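GCN5-related N-acetyltransferase (Kribbella flavida, PDB 4MY0) probably transfers an acetyl group from acetyl-CoA to an amine, possibly that of an aminoglycoside. Local coordinates at residues V304-D309 with R375-A380; Q73-R78 with A384-L389. All coordinates share one frame; numbering follows the deposited sequence.

Contact 1 of 2, residues V304-D309 with R375-A380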
loop_
_atom_site.group_PDB
_atom_site.type_symbol
_atom_site.label_atom_id
_atom_site.label_comp_id
_atom_site.label_asym_id
_atom_site.label_seq_id
_atom_site.Cartn_x
_atom_site.Cartn_y
_atom_site.Cartn_z
ATOM N N VAL C 304 12.184 4.722 53.834
ATOM C CA VAL C 304 11.612 3.432 53.468
ATOM C C VAL C 304 12.720 2.410 53.304
ATOM O O VAL C 304 13.747 2.707 52.692
ATOM C CB VAL C 304 10.886 3.512 52.095
ATOM C CG1 VAL C 304 10.390 2.147 51.673
ATOM C CG2 VAL C 304 9.729 4.489 52.142
ATOM N N ASP C 305 12.512 1.204 53.820
ATOM C CA ASP C 305 13.459 0.117 53.558
ATOM C C ASP C 305 13.171 -0.602 52.232
ATOM O O ASP C 305 12.017 -0.713 51.806
ATOM C CB ASP C 305 13.484 -0.879 54.726
ATOM C CG ASP C 305 14.414 -0.437 55.864
ATOM O OD1 ASP C 305 14.808 0.753 55.904
ATOM O OD2 ASP C 305 14.749 -1.285 56.727
ATOM N N LEU C 306 14.234 -1.071 51.580
ATOM C CA LEU C 306 14.129 -1.881 50.372
ATOM C C LEU C 306 14.960 -3.139 50.572
ATOM O O LEU C 306 16.097 -3.063 51.052
ATOM C CB LEU C 306 14.690 -1.125 49.172
ATOM C CG LEU C 306 14.081 0.237 48.877
ATOM C CD1 LEU C 306 14.748 0.853 47.658
ATOM C CD2 LEU C 306 12.572 0.099 48.669
ATOM N N LEU C 307 14.401 -4.287 50.209
ATOM C CA LEU C 307 15.168 -5.528 50.205
ATOM C C LEU C 307 15.497 -5.867 48.754
ATOM O O LEU C 307 14.606 -6.176 47.964
ATOM C CB LEU C 307 14.398 -6.672 50.877
ATOM C CG LEU C 307 15.135 -8.012 50.889
ATOM C CD1 LEU C 307 16.491 -7.874 51.593
ATOM C CD2 LEU C 307 14.298 -9.098 51.535
ATOM N N ILE C 308 16.774 -5.774 48.400
ATOM C CA ILE C 308 17.199 -5.996 47.021
ATOM C C ILE C 308 17.779 -7.396 46.842
ATOM O O ILE C 308 18.722 -7.787 47.535
ATOM C CB ILE C 308 18.259 -4.954 46.586
ATOM C CG1 ILE C 308 17.670 -3.538 46.590
ATOM C CG2 ILE C 308 18.828 -5.299 45.207
ATOM C CD1 ILE C 308 18.727 -2.434 46.359
ATOM N N ASP C 309 17.206 -8.144 45.908
ATOM C CA ASP C 309 17.690 -9.471 45.553
ATOM C C ASP C 309 18.342 -9.390 44.168
ATOM O O ASP C 309 17.656 -9.564 43.154
ATOM C CB ASP C 309 16.496 -10.441 45.524
ATOM C CG ASP C 309 16.872 -11.831 45.043
ATOM O OD1 ASP C 309 15.986 -12.533 44.508
ATOM O OD2 ASP C 309 18.046 -12.229 45.200
ATOM N N ARG C 375 3.302 4.476 48.639
ATOM C CA ARG C 375 2.985 5.882 48.424
ATOM C C ARG C 375 4.218 6.778 48.545
ATOM O O ARG C 375 4.414 7.678 47.727
ATOM C CB ARG C 375 1.881 6.339 49.380
ATOM C CG ARG C 375 0.492 5.918 48.939
ATOM C CD ARG C 375 -0.595 6.559 49.790
ATOM N NE ARG C 375 -0.703 5.929 51.100
ATOM C CZ ARG C 375 -1.421 4.838 51.346
ATOM N NH1 ARG C 375 -1.465 4.331 52.572
ATOM N NH2 ARG C 375 -2.095 4.249 50.365
ATOM N N LEU C 376 5.041 6.529 49.562
ATOM C CA LEU C 376 6.298 7.264 49.727
ATOM C C LEU C 376 7.220 7.085 48.510
ATOM O O LEU C 376 7.683 8.061 47.913
ATOM C CB LEU C 376 7.025 6.830 51.008
ATOM C CG LEU C 376 6.644 7.428 52.371
ATOM C CD1 LEU C 376 5.579 8.521 52.266
ATOM C CD2 LEU C 376 6.211 6.340 53.338
ATOM N N LEU C 377 7.480 5.836 48.143
ATOM C CA LEU C 377 8.318 5.552 46.985
ATOM C C LEU C 377 7.771 6.166 45.699
ATOM O O LEU C 377 8.532 6.686 44.877
ATOM C CB LEU C 377 8.484 4.046 46.810
ATOM C CG LEU C 377 9.330 3.357 47.873
ATOM C CD1 LEU C 377 9.231 1.846 47.720
ATOM C CD2 LEU C 377 10.767 3.815 47.757
ATOM N N ASP C 378 6.454 6.101 45.521
ATOM C CA ASP C 378 5.831 6.624 44.306
ATOM C C ASP C 378 6.140 8.114 44.106
ATOM O O ASP C 378 6.589 8.527 43.032
ATOM C CB ASP C 378 4.315 6.369 44.315
ATOM C CG ASP C 378 3.917 5.092 43.555
ATOM O OD1 ASP C 378 4.806 4.342 43.092
ATOM O OD2 ASP C 378 2.701 4.831 43.427
ATOM N N THR C 379 5.926 8.920 45.143
ATOM C CA THR C 379 6.182 10.362 45.031
ATOM C C THR C 379 7.676 10.726 44.973
ATOM O O THR C 379 8.071 11.608 44.211
ATOM C CB THR C 379 5.468 11.162 46.141
ATOM O OG1 THR C 379 5.853 10.658 47.424
ATOM C CG2 THR C 379 3.964 11.028 45.984
ATOM N N ALA C 380 8.490 10.044 45.773
ATOM C CA ALA C 380 9.947 10.199 45.725
ATOM C C ALA C 380 10.503 10.081 44.302
ATOM O O ALA C 380 11.212 10.969 43.820
ATOM C CB ALA C 380 10.610 9.164 46.626
#

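Contact 2 of 2, residues Q73-R78 with A384-L389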
loop_
_atom_site.group_PDB
_atom_site.type_symbol
_atom_site.label_atom_id
_atom_site.label_comp_id
_atom_site.label_asym_id
_atom_site.label_seq_id
_atom_site.Cartn_x
_atom_site.Cartn_y
_atom_site.Cartn_z
ATOM N N GLN C 73 23.247 10.330 31.900
ATOM C CA GLN C 73 21.803 10.305 31.671
ATOM C C GLN C 73 21.116 11.166 32.715
ATOM O O GLN C 73 21.444 11.111 33.906
ATOM C CB GLN C 73 21.245 8.879 31.678
ATOM C CG GLN C 73 19.842 8.778 31.064
ATOM C CD GLN C 73 19.274 7.377 31.130
ATOM O OE1 GLN C 73 19.615 6.603 32.022
ATOM N NE2 GLN C 73 18.405 7.043 30.181
ATOM N N TRP C 74 20.184 11.992 32.263
ATOM C CA TRP C 74 19.475 12.874 33.181
ATOM C C TRP C 74 18.510 12.050 34.021
ATOM O O TRP C 74 17.791 11.203 33.488
ATOM C CB TRP C 74 18.699 13.928 32.394
ATOM C CG TRP C 74 19.568 15.020 31.817
ATOM C CD1 TRP C 74 20.089 15.086 30.552
ATOM C CD2 TRP C 74 20.001 16.208 32.493
ATOM N NE1 TRP C 74 20.817 16.245 30.405
ATOM C CE2 TRP C 74 20.778 16.953 31.581
ATOM C CE3 TRP C 74 19.806 16.711 33.784
ATOM C CZ2 TRP C 74 21.366 18.173 31.920
ATOM C CZ3 TRP C 74 20.379 17.928 34.118
ATOM C CH2 TRP C 74 21.152 18.646 33.191
ATOM N N TRP C 75 18.512 12.281 35.331
ATOM C CA TRP C 75 17.486 11.704 36.194
ATOM C C TRP C 75 17.063 12.718 37.242
ATOM O O TRP C 75 17.878 13.142 38.088
ATOM C CB TRP C 75 17.965 10.395 36.833
ATOM C CG TRP C 75 17.956 9.249 35.851
ATOM C CD1 TRP C 75 19.042 8.693 35.228
ATOM C CD2 TRP C 75 16.806 8.544 35.359
ATOM N NE1 TRP C 75 18.636 7.674 34.396
ATOM C CE2 TRP C 75 17.267 7.566 34.452
ATOM C CE3 TRP C 75 15.433 8.640 35.602
ATOM C CZ2 TRP C 75 16.401 6.688 33.787
ATOM C CZ3 TRP C 75 14.569 7.771 34.929
ATOM C CH2 TRP C 75 15.058 6.809 34.039
ATOM N N GLY C 76 15.794 13.126 37.163
ATOM C CA GLY C 76 15.269 14.181 38.018
ATOM C C GLY C 76 16.095 15.446 37.952
ATOM O O GLY C 76 16.335 16.098 38.970
ATOM N N GLY C 77 16.554 15.804 36.755
ATOM C CA GLY C 77 17.291 17.049 36.599
ATOM C C GLY C 77 18.741 17.030 37.073
ATOM O O GLY C 77 19.355 18.084 37.223
ATOM N N ARG C 78 19.295 15.839 37.300
ATOM C CA ARG C 78 20.736 15.710 37.535
ATOM C C ARG C 78 21.373 14.695 36.570
ATOM O O ARG C 78 20.704 13.767 36.099
ATOM C CB ARG C 78 21.030 15.348 38.996
ATOM C CG ARG C 78 20.600 16.420 40.000
ATOM C CD ARG C 78 21.603 16.562 41.147
ATOM N NE ARG C 78 21.543 15.449 42.086
ATOM C CZ ARG C 78 22.602 14.917 42.700
ATOM N NH1 ARG C 78 23.825 15.378 42.469
ATOM N NH2 ARG C 78 22.438 13.905 43.538
ATOM N N ALA C 384 8.539 14.042 35.888
ATOM C CA ALA C 384 8.279 13.897 34.457
ATOM C C ALA C 384 8.641 12.493 33.960
ATOM O O ALA C 384 9.594 11.872 34.442
ATOM C CB ALA C 384 9.024 14.960 33.669
ATOM N N ALA C 385 7.872 11.998 32.998
ATOM C CA ALA C 385 8.085 10.660 32.454
ATOM C C ALA C 385 9.415 10.609 31.696
ATOM O O ALA C 385 9.684 11.473 30.849
ATOM C CB ALA C 385 6.921 10.283 31.536
ATOM N N PRO C 386 10.255 9.596 31.990
ATOM C CA PRO C 386 11.572 9.558 31.344
ATOM C C PRO C 386 11.437 9.295 29.861
ATOM O O PRO C 386 10.617 8.470 29.442
ATOM C CB PRO C 386 12.285 8.381 32.032
ATOM C CG PRO C 386 11.189 7.556 32.634
ATOM C CD PRO C 386 10.060 8.487 32.943
ATOM N N TYR C 387 12.230 10.006 29.071
ATOM C CA TYR C 387 12.240 9.784 27.635
ATOM C C TYR C 387 13.608 10.157 27.114
ATOM O O TYR C 387 14.429 10.742 27.831
ATOM C CB TYR C 387 11.176 10.633 26.934
ATOM C CG TYR C 387 11.499 12.113 26.913
ATOM C CD1 TYR C 387 12.034 12.717 25.772
ATOM C CD2 TYR C 387 11.277 12.909 28.034
ATOM C CE1 TYR C 387 12.336 14.081 25.751
ATOM C CE2 TYR C 387 11.579 14.273 28.021
ATOM C CZ TYR C 387 12.104 14.848 26.873
ATOM O OH TYR C 387 12.402 16.189 26.853
HETATM N N MSE C 388 13.824 9.843 25.847
HETATM C CA MSE C 388 15.101 10.037 25.202
HETATM C C MSE C 388 14.780 10.521 23.795
HETATM O O MSE C 388 13.740 10.145 23.238
HETATM C CB MSE C 388 15.813 8.681 25.111
HETATM C CG MSE C 388 17.297 8.739 25.164
HETATM SE SE MSE C 388 17.949 6.910 25.084
HETATM C CE MSE C 388 17.914 6.499 26.962
ATOM N N LEU C 389 15.656 11.333 23.214
ATOM C CA LEU C 389 15.477 11.760 21.828
ATOM C C LEU C 389 16.213 10.835 20.871
ATOM O O LEU C 389 15.838 10.709 19.700
ATOM C CB LEU C 389 15.969 13.198 21.639
ATOM C CG LEU C 389 15.313 14.155 22.621
ATOM C CD1 LEU C 389 16.023 15.513 22.603
ATOM C CD2 LEU C 389 13.805 14.294 22.333
#

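Contact 1 of 2, residues V304-D309 with R375-A380
Val304 on strand 304-309 and Leu376 on helix 375-380 bring the two backbones nearest, their CA atoms 7.5 Å apart. The axes of these short segments pass 9.9 Å from each other at 92°, so the helix lies across the strand and meets it near one end of the segment. What fills the gap is aliphatic. The two methyls of Val304 fork over consecutive helical residues: CG2 rests on Leu376 CB at 3.8 Å, while CG1, turned anti to the valine's own backbone N (chi1 176°), comes to 4.1 Å from Leu377 CG. Two residues on, Leu306 adds its CD2, 3.9 Å from Leu377 CD1, the two side chains running antiparallel alongside each other. Leu377 CD1 thus rests against Val304 CG1 and Leu306 CD2 together, and Leu377 also touches Leu341 and Leu322 on the strands that flank 302-309. Asp305 forms salt bridges with Arg319 and Arg336. On the helix, Leu376 O accepts both Ala380 N and Thr379 OG1, the latter at 3.2 Å. Val304 and Leu306 reach the helix while Asp305 turns away, as alternate residues of a strand do, which sets helix 371-380 on one face of the mixed sheet of the sterol carrier protein-like domain.

Contact 2 of 2, residues Q73-R78 with A384-L389
Pro386 and Met388, on the irregular tail segment 384-389, lie against Trp75 and Gln73 at the end of a beta hairpin, whose strands 61-75 and 78-90 are joined by a type I' turn from Trp75 to Arg78. Gly76 and Gly77 fill the middle of that turn with positive phi, and Trp75 N to Arg78 O (2.8 Å) is one of two backbone bonds closing it. The apolar part of the contact belongs to the six-membered end of the Trp75 indole: Pro386 CB reaches CZ3 of that ring at 3.7 Å and CH2 at 3.8 Å, with the pyrrolidine crossing obliquely. Trp280 and Leu282 of strand 274-284 also touch this indole, and Tyr352 meets it edge-to-face. Within the hairpin strand, Trp75 NE1 donates to Gln73 OE1 at 2.8 Å, bent to 142°, with the nitrogen sitting above the amide's carbonyl plane. Replacing this indole by an alanine is likely to open a gap beside Pro386 and to leave Gln73 OE1 without its NE1 donor. A mixed polar and apolar touch follows at Gln73, whose extended chain carries NE2 to within 3.3 Å of the terminal CE of selenomethionine Met388; the two side chains cross nearly at a right angle. The same NE2 bonds to Gly186 O.

Overall arrangement
Both contacts are largely buried, yet they illustrate two levels of organisation, within a domain and between domains. Contact 1 is internal to the sterol carrier protein-like domain and sets a helix on its own sheet, between these two segments by aliphatic side chains; its centre lies 23 Å from the centre of the chain, and the outward side of the helix meets a second subunit. Contact 2, only 9 Å from that centre, joins different domains: the tail beyond helix 371-380 returns to a hairpin of the N-terminal acetyltransferase domain, with an indole, a proline, an amide and a selenomethionine in place of branched aliphatics. The contacts share no secondary-structure element. Contact 1 is nested within the chain loop that contact 2 closes.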